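Periplasmic binding protein/LacI transcriptional regulator (Alkaliphilus metalliredigens, PDB 3CTP) probably acts as a DNA-binding transcriptional repressor of the LacI family, its periplasmic-binding-protein-like core holding the sugar D-xylulofuranose. Local coordinates at the interface of chains A and B. Residues are numbered along the deposited sequence; one frame, centred on the assembly and turned at random. Chains: chain A/B, Periplasmic binding protein/LacI transcriptional regulator.

The interface of chains A and B. Residues chain A 62, 94, 96, 111-112, 115; chain B 94, 96, 111-112, 115.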
# COMPACT_ATOMS: atom_id res chain seq x y z
N THR A 62 -2.08 14.03 19.42
CA THR A 62 -1.68 13.40 18.17
C THR A 62 -0.27 12.82 18.30
O THR A 62 0.60 13.44 18.94
CB THR A 62 -1.76 14.38 17.00
OG1 THR A 62 -3.12 14.84 16.89
CG2 THR A 62 -1.37 13.70 15.68
N PHE A 94 -0.61 11.26 12.75
CA PHE A 94 -0.14 11.82 11.48
C PHE A 94 0.85 10.81 10.92
O PHE A 94 1.77 10.41 11.64
CB PHE A 94 0.62 13.13 11.69
CG PHE A 94 -0.25 14.31 12.04
CD1 PHE A 94 -1.53 14.41 11.57
CD2 PHE A 94 0.26 15.34 12.80
CE1 PHE A 94 -2.33 15.53 11.87
CE2 PHE A 94 -0.51 16.44 13.10
CZ PHE A 94 -1.80 16.53 12.65
N CYS A 96 3.94 9.95 8.36
CA CYS A 96 5.01 10.68 7.68
C CYS A 96 5.85 9.68 6.93
O CYS A 96 6.37 8.73 7.48
CB CYS A 96 5.91 11.38 8.71
SG CYS A 96 5.00 12.64 9.69
N VAL A 111 9.59 18.79 11.80
CA VAL A 111 8.22 19.22 11.58
C VAL A 111 7.31 18.69 12.70
O VAL A 111 6.47 19.43 13.23
CB VAL A 111 7.73 18.74 10.21
CG1 VAL A 111 6.26 19.06 10.05
CG2 VAL A 111 8.55 19.40 9.10
N LEU A 112 7.46 17.43 13.08
CA LEU A 112 6.66 16.89 14.19
C LEU A 112 6.92 17.65 15.49
O LEU A 112 6.00 17.95 16.24
CB LEU A 112 6.95 15.40 14.37
CG LEU A 112 6.40 14.55 13.21
CD1 LEU A 112 6.99 13.14 13.19
CD2 LEU A 112 4.84 14.51 13.28
N HIS A 115 5.25 21.01 15.47
CA HIS A 115 3.80 20.84 15.65
C HIS A 115 3.41 20.27 17.01
O HIS A 115 2.23 20.03 17.28
CB HIS A 115 3.23 19.96 14.53
CG HIS A 115 3.07 20.70 13.25
ND1 HIS A 115 4.12 20.92 12.39
CD2 HIS A 115 2.00 21.34 12.72
CE1 HIS A 115 3.69 21.64 11.36
NE2 HIS A 115 2.41 21.91 11.54
N PHE B 94 1.51 15.91 5.98
CA PHE B 94 1.07 14.90 6.96
C PHE B 94 0.01 14.06 6.26
O PHE B 94 -0.94 14.62 5.70
CB PHE B 94 0.38 15.57 8.14
CG PHE B 94 1.31 16.29 9.09
CD1 PHE B 94 2.58 15.83 9.32
CD2 PHE B 94 0.85 17.38 9.81
CE1 PHE B 94 3.44 16.49 10.24
CE2 PHE B 94 1.67 18.04 10.71
CZ PHE B 94 2.97 17.60 10.92
N CYS B 96 -3.22 11.62 6.54
CA CYS B 96 -4.26 11.30 7.52
C CYS B 96 -5.16 10.27 6.92
O CYS B 96 -5.75 10.46 5.85
CB CYS B 96 -5.07 12.55 7.84
SG CYS B 96 -4.08 13.88 8.58
N VAL B 111 -8.35 18.15 13.72
CA VAL B 111 -6.97 18.04 14.16
C VAL B 111 -6.07 18.88 13.26
O VAL B 111 -5.17 19.58 13.74
CB VAL B 111 -6.54 16.58 14.14
CG1 VAL B 111 -5.02 16.49 14.34
CG2 VAL B 111 -7.27 15.83 15.23
N LEU B 112 -6.30 18.83 11.95
CA LEU B 112 -5.48 19.65 11.04
C LEU B 112 -5.70 21.13 11.29
O LEU B 112 -4.75 21.93 11.20
CB LEU B 112 -5.80 19.29 9.58
CG LEU B 112 -5.32 17.90 9.23
CD1 LEU B 112 -5.97 17.39 7.95
CD2 LEU B 112 -3.77 17.88 9.09
N HIS B 115 -3.85 22.25 14.38
CA HIS B 115 -2.41 22.33 14.08
C HIS B 115 -2.05 23.42 13.07
O HIS B 115 -0.88 23.58 12.73
CB HIS B 115 -1.91 20.97 13.60
CG HIS B 115 -1.70 20.00 14.71
ND1 HIS B 115 -2.73 19.26 15.26
CD2 HIS B 115 -0.60 19.72 15.45
CE1 HIS B 115 -2.26 18.55 16.27
NE2 HIS B 115 -0.97 18.81 16.40
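The ring nitrogen ND1 of A:His115, just past the end of helix 102-114, donates a hydrogen bond to the backbone carbonyl O of A:Val111 in the same subunit, 2.9 Å away; across the boundary the histidine meets B:Phe94. The acceptor lies in the imidazole plane, whereas the nitrogen sits above the carbonyl plane; the bond therefore fixes the ring's rotation (chi2 81°) and turns one imidazole face to the rim of B:Phe94. CE2 of that phenylalanine stands over the centre of the face, the planes 77° apart, an edge-to-face contact that suits a flat aromatic side chain with a polar edge. An alanine in place of A:His115 would probably leave the rim of B:Phe94 without its aromatic cover and the A:Val111 carbonyl without this donor.

At the centre A:Phe94 and B:Phe94 stack nearly parallel, their centroids 4.2 Å apart, each ring laying CD2 over the middle of the other. The methyl CG2 of A:Thr62 backs the other face of A:Phe94. Branched aliphatic chains fill the margins: CG1 of B:Val111, anti to its backbone N (chi1 170°), touches CZ of A:Phe94 at 3.6 Å, and CD2 of B:Leu112 meets CE1. The sulphur SG of B:Cys96, a small polarisable atom, lies lightly beside CD1 of A:Phe94. With no hydrogen bond crossing this patch, two-fold-related apolar and aromatic packing holds the subunits together at this part of the interface, probably supporting the dimer typical of LacI-family regulators.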